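Local coordinates for ComZ (Thermus thermophilus, PDB 6QVI), which is a competence-associated pilin that probably serves as a DNA receptor at the tip of the pilus during natural transformation, at residues Gly378-Leu383 against Gly410-Asn416; Ala450-Gly455 against Phe467-Asn473. All coordinates share one frame; numbering follows the deposited sequence.

Both interactions show the same principle, parallel strands from successive passes of the chain stacked in register, at two places in the beta-solenoid domain. Interaction 1 is partly buried, with 7 of 13 touching residues buried; interaction 2 is more so, with 10 of 13. Their centres are about 14 Å apart and they do not touch, yet strand 441-443 serves both, Ile441 meeting Leu413 of the first and Val452 and Ala454 of the second. Each pair has one face of buried residues. The other differs: in 378-383 with 410-416 it carries partly exposed polar groups, including a carboxylate gripping the neighbouring backbone, whereas in 450-455 with 467-473 it is mainly apolar and partly covered by Phe276 and Trp294.

Interaction 1 of 2, residues Gly378-Leu383 against Gly410-Asn416; sequences GIDAVL and GGNLDIN
Asp380 and Asn412 lie side by side and point the same way, with the carboxylate and amide planes turned 78° apart. The firm bond between them is to the backbone: Asn412 N reaches Asp380 OD2 at 2.8 Å, approaching from above the carboxylate plane. CG of Asp380, anti to its own carbonyl carbon (chi1 -73°), carries the carboxylate across to that amide. Asn412 ND2 adds weak bonds to both carboxylate oxygens, while its OD1 accepts from the backbone N of Asp440. With an alanine here instead of Asp380, the Asn412 backbone N-H would probably lose its carboxylate acceptor and ND2 its two weak partners. Just before, Gly410 packs its CA 3.5 Å from Ile379 N, where a side chain would clash.

Beyond this polar start the strands run parallel and side chains alternate. Val382 and Asp414 lie alongside each other, Val382 CG1 being 3.8 Å from Asp414 CB; the carboxylate of Asp414 continues to a salt bridge with Arg444. On the buried side Leu383 and Leu413 cross at an angle, CD1 to CD1 at 4.0 Å, and Ala381 CB rests 4.1 Å from the same Leu413 methyl. Backbone bonds such as Leu383 N to Asp414 O (2.8 Å) fix the register. Parallel rungs stacked like this, aliphatic Ala381, Leu383, Leu413 and Ile415 on the buried face, are characteristic of a beta-solenoid.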
loop_
_atom_site.group_PDB
_atom_site.type_symbol
_atom_site.label_atom_id
_atom_site.label_comp_id
_atom_site.label_asym_id
_atom_site.label_seq_id
_atom_site.Cartn_x
_atom_site.Cartn_y
_atom_site.Cartn_z
ATOM N N GLY A 378 14.554 22.194 4.348
ATOM C CA GLY A 378 14.473 23.544 4.858
ATOM C C GLY A 378 13.993 24.480 3.797
ATOM O O GLY A 378 14.320 25.627 3.780
ATOM N N ILE A 379 13.145 23.971 2.946
ATOM C CA ILE A 379 12.646 24.699 1.790
ATOM C C ILE A 379 11.181 24.327 1.664
ATOM O O ILE A 379 10.823 23.171 1.889
ATOM C CB ILE A 379 13.410 24.319 0.505
ATOM C CG1 ILE A 379 14.793 24.983 0.468
ATOM C CG2 ILE A 379 12.586 24.653 -0.739
ATOM C CD1 ILE A 379 15.656 24.500 -0.689
ATOM N N ASP A 380 10.328 25.310 1.435
ATOM C CA ASP A 380 8.962 24.999 1.076
ATOM C C ASP A 380 8.838 24.986 -0.444
ATOM O O ASP A 380 9.681 25.515 -1.169
ATOM C CB ASP A 380 8.002 25.996 1.721
ATOM C CG ASP A 380 7.853 25.756 3.233
ATOM O OD1 ASP A 380 7.266 26.588 3.973
ATOM O OD2 ASP A 380 8.335 24.688 3.680
ATOM N N ALA A 381 7.787 24.349 -0.930
ATOM C CA ALA A 381 7.545 24.331 -2.358
ATOM C C ALA A 381 6.101 24.703 -2.605
ATOM O O ALA A 381 5.216 24.224 -1.894
ATOM C CB ALA A 381 7.868 22.949 -2.960
ATOM N N VAL A 382 5.864 25.553 -3.602
ATOM C CA VAL A 382 4.509 25.820 -4.064
ATOM C C VAL A 382 4.570 25.700 -5.584
ATOM O O VAL A 382 5.531 26.177 -6.210
ATOM C CB VAL A 382 3.990 27.227 -3.637
ATOM C CG1 VAL A 382 4.329 27.537 -2.142
ATOM C CG2 VAL A 382 4.315 28.311 -4.636
ATOM N N LEU A 383 3.639 24.930 -6.158
ATOM C CA LEU A 383 3.412 24.885 -7.597
ATOM C C LEU A 383 2.143 25.669 -7.815
ATOM O O LEU A 383 1.066 25.252 -7.369
ATOM C CB LEU A 383 3.266 23.466 -8.145
ATOM C CG LEU A 383 4.415 22.498 -8.082
ATOM C CD1 LEU A 383 4.462 21.955 -6.719
ATOM C CD2 LEU A 383 4.088 21.400 -9.060
ATOM N N GLY A 410 10.953 24.903 6.749
ATOM C CA GLY A 410 10.737 24.215 5.497
ATOM C C GLY A 410 9.799 23.056 5.656
ATOM O O GLY A 410 9.134 22.866 6.687
ATOM N N GLY A 411 9.763 22.245 4.603
ATOM C CA GLY A 411 9.048 20.986 4.624
ATOM C C GLY A 411 7.597 21.037 4.198
ATOM O O GLY A 411 6.918 19.990 4.246
ATOM N N ASN A 412 7.089 22.197 3.782
ATOM C CA ASN A 412 5.686 22.300 3.395
ATOM C C ASN A 412 5.553 22.350 1.880
ATOM O O ASN A 412 6.474 22.747 1.162
ATOM C CB ASN A 412 5.024 23.525 4.021
ATOM C CG ASN A 412 5.115 23.514 5.527
ATOM O OD1 ASN A 412 4.358 22.808 6.210
ATOM N ND2 ASN A 412 6.063 24.279 6.062
ATOM N N LEU A 413 4.372 21.953 1.406
ATOM C CA LEU A 413 4.094 21.804 -0.012
ATOM C C LEU A 413 2.716 22.379 -0.305
ATOM O O LEU A 413 1.766 22.159 0.455
ATOM C CB LEU A 413 4.106 20.318 -0.411
ATOM C CG LEU A 413 3.685 19.948 -1.848
ATOM C CD1 LEU A 413 4.416 20.816 -2.914
ATOM C CD2 LEU A 413 3.742 18.430 -2.180
ATOM N N ASP A 414 2.612 23.118 -1.409
ATOM C CA ASP A 414 1.358 23.724 -1.854
ATOM C C ASP A 414 1.193 23.402 -3.334
ATOM O O ASP A 414 2.094 23.686 -4.135
ATOM C CB ASP A 414 1.341 25.239 -1.595
ATOM C CG ASP A 414 0.946 25.598 -0.142
ATOM O OD1 ASP A 414 1.337 24.874 0.793
ATOM O OD2 ASP A 414 0.219 26.606 0.071
ATOM N N ILE A 415 0.054 22.791 -3.694
ATOM C CA ILE A 415 -0.267 22.444 -5.076
ATOM C C ILE A 415 -1.548 23.203 -5.407
ATOM O O ILE A 415 -2.653 22.757 -5.064
ATOM C CB ILE A 415 -0.440 20.933 -5.254
ATOM C CG1 ILE A 415 0.816 20.212 -4.761
ATOM C CG2 ILE A 415 -0.670 20.552 -6.708
ATOM C CD1 ILE A 415 0.833 18.733 -5.084
ATOM N N ASN A 416 -1.416 24.356 -6.076
ATOM C CA ASN A 416 -2.575 25.225 -6.231
ATOM C C ASN A 416 -3.235 25.111 -7.592
ATOM O O ASN A 416 -4.395 25.514 -7.737
ATOM C CB ASN A 416 -2.197 26.691 -5.984
ATOM C CG ASN A 416 -1.471 26.888 -4.665
ATOM O OD1 ASN A 416 -1.796 26.234 -3.668
ATOM N ND2 ASN A 416 -0.526 27.826 -4.632
#

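Interaction 2 of 2, residues Ala450-Gly455 against Phe467-Asn473; sequences APVYAG and FGSVISN
Strands 451-454 and 469-472 run parallel, their axes 4.7 Å apart and 13° from aligned, and are stitched by bonds that alternate between the two directions, among them Ile471 N to Val452 O at 3.0 Å and Ala454 N to Ile471 O at 2.9 Å. On one side Tyr453 meets Ile471. The CG2 methyl of Ile471 comes up to the edge of the tyrosine ring, in its plane, 3.4 Å from Tyr453 CD2. Tyr453 holds CG anti to its backbone N (chi1 173°), which sets CG beside its own carbonyl carbon and turns the CD2 edge to that methyl. Trp294 packs edge-to-face with the same ring and Phe276 touches Ile471, so other parts of the chain pack over this end of the face.

Stacked parallel strands bounded by corners, at Ala450 and Gly455 in one and at Gly468 and Asn473 in the next, are the signature of a beta-solenoid, in which each pass of the chain adds a rung. At one corner the backbone angles of Gly468 call for glycine, and a CB there would also run into Ala450 O.

On the face that carries Val452, Ala454, Val470 and Ser472, all but Ala454 reach Phe458, and Ala454 joins Val452 on Ile441. Ala454 CB and Ser472 CB sit side by side at 3.9 Å, while the Ser472 hydroxyl is hydrogen-bonded to the carbonyl O of Gln474.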
loop_
_atom_site.group_PDB
_atom_site.type_symbol
_atom_site.label_atom_id
_atom_site.label_comp_id
_atom_site.label_asym_id
_atom_site.label_seq_id
_atom_site.Cartn_x
_atom_site.Cartn_y
_atom_site.Cartn_z
ATOM N N ALA A 450 -1.289 11.807 -7.687
ATOM C CA ALA A 450 0.002 11.495 -7.109
ATOM C C ALA A 450 -0.187 10.783 -5.778
ATOM O O ALA A 450 -1.132 11.097 -5.050
ATOM C CB ALA A 450 0.791 12.791 -6.911
ATOM N N PRO A 451 0.681 9.844 -5.404
ATOM C CA PRO A 451 0.668 9.360 -4.021
ATOM C C PRO A 451 1.389 10.405 -3.184
ATOM O O PRO A 451 2.404 10.964 -3.610
ATOM C CB PRO A 451 1.443 8.045 -4.083
ATOM C CG PRO A 451 2.409 8.263 -5.181
ATOM C CD PRO A 451 1.719 9.174 -6.205
ATOM N N VAL A 452 0.806 10.732 -2.039
ATOM C CA VAL A 452 1.241 11.850 -1.228
ATOM C C VAL A 452 1.478 11.431 0.222
ATOM O O VAL A 452 0.643 10.743 0.822
ATOM C CB VAL A 452 0.164 12.940 -1.342
ATOM C CG1 VAL A 452 0.148 13.823 -0.116
ATOM C CG2 VAL A 452 0.344 13.726 -2.660
ATOM N N TYR A 453 2.573 11.920 0.813
ATOM C CA TYR A 453 2.845 11.799 2.250
ATOM C C TYR A 453 3.023 13.180 2.873
ATOM O O TYR A 453 3.912 13.942 2.465
ATOM C CB TYR A 453 4.119 11.013 2.551
ATOM C CG TYR A 453 4.495 11.027 4.024
ATOM C CD1 TYR A 453 5.387 11.960 4.506
ATOM C CD2 TYR A 453 3.884 10.180 4.947
ATOM C CE1 TYR A 453 5.731 12.013 5.831
ATOM C CE2 TYR A 453 4.230 10.220 6.291
ATOM C CZ TYR A 453 5.164 11.159 6.715
ATOM O OH TYR A 453 5.565 11.282 8.030
ATOM N N ALA A 454 2.274 13.437 3.937
ATOM C CA ALA A 454 2.410 14.649 4.733
ATOM C C ALA A 454 2.663 14.255 6.181
ATOM O O ALA A 454 1.760 13.746 6.858
ATOM C CB ALA A 454 1.163 15.528 4.625
ATOM N N GLY A 455 3.879 14.540 6.670
ATOM C CA GLY A 455 4.176 14.307 8.071
ATOM C C GLY A 455 3.253 15.058 9.006
ATOM O O GLY A 455 2.927 14.555 10.083
ATOM N N PHE A 467 -6.233 11.821 -6.618
ATOM C CA PHE A 467 -6.126 10.435 -7.028
ATOM C C PHE A 467 -4.750 9.918 -6.675
ATOM O O PHE A 467 -3.745 10.576 -6.960
ATOM C CB PHE A 467 -6.383 10.282 -8.522
ATOM C CG PHE A 467 -7.606 11.005 -9.004
ATOM C CD1 PHE A 467 -8.767 10.309 -9.298
ATOM C CD2 PHE A 467 -7.586 12.372 -9.213
ATOM C CE1 PHE A 467 -9.899 10.969 -9.765
ATOM C CE2 PHE A 467 -8.717 13.038 -9.688
ATOM C CZ PHE A 467 -9.870 12.330 -9.966
ATOM N N GLY A 468 -4.705 8.729 -6.098
ATOM C CA GLY A 468 -3.463 8.232 -5.557
ATOM C C GLY A 468 -3.745 7.739 -4.153
ATOM O O GLY A 468 -4.380 6.694 -4.005
ATOM N N SER A 469 -3.235 8.436 -3.133
ATOM C CA SER A 469 -3.430 8.061 -1.734
ATOM C C SER A 469 -2.825 9.156 -0.874
ATOM O O SER A 469 -1.863 9.811 -1.288
ATOM C CB SER A 469 -2.763 6.709 -1.410
ATOM O OG SER A 469 -1.473 6.651 -2.009
ATOM N N VAL A 470 -3.337 9.335 0.342
ATOM C CA VAL A 470 -2.647 10.238 1.248
ATOM C C VAL A 470 -2.339 9.450 2.490
ATOM O O VAL A 470 -3.188 8.699 2.980
ATOM C CB VAL A 470 -3.439 11.540 1.551
ATOM C CG1 VAL A 470 -4.009 12.087 0.266
ATOM C CG2 VAL A 470 -4.473 11.426 2.733
ATOM N N ILE A 471 -1.077 9.489 2.881
ATOM C CA ILE A 471 -0.578 9.107 4.191
ATOM C C ILE A 471 -0.291 10.401 4.928
ATOM O O ILE A 471 0.542 11.212 4.491
ATOM C CB ILE A 471 0.706 8.244 4.133
ATOM C CG1 ILE A 471 0.430 6.948 3.373
ATOM C CG2 ILE A 471 1.332 8.079 5.522
ATOM C CD1 ILE A 471 1.682 6.274 2.852
ATOM N N SER A 472 -1.002 10.617 6.025
ATOM C CA SER A 472 -0.745 11.837 6.755
ATOM C C SER A 472 -1.217 11.685 8.191
ATOM O O SER A 472 -2.081 10.872 8.506
ATOM C CB SER A 472 -1.432 13.026 6.070
ATOM O OG SER A 472 -2.770 13.132 6.501
ATOM N N ASN A 473 -0.674 12.537 9.045
ATOM C CA ASN A 473 -0.991 12.436 10.450
ATOM C C ASN A 473 -2.367 12.990 10.741
ATOM O O ASN A 473 -3.019 12.519 11.687
ATOM C CB ASN A 473 0.073 13.174 11.258
ATOM C CG ASN A 473 -0.016 12.859 12.715
ATOM O OD1 ASN A 473 -0.759 13.509 13.459
ATOM N ND2 ASN A 473 0.698 11.812 13.136
#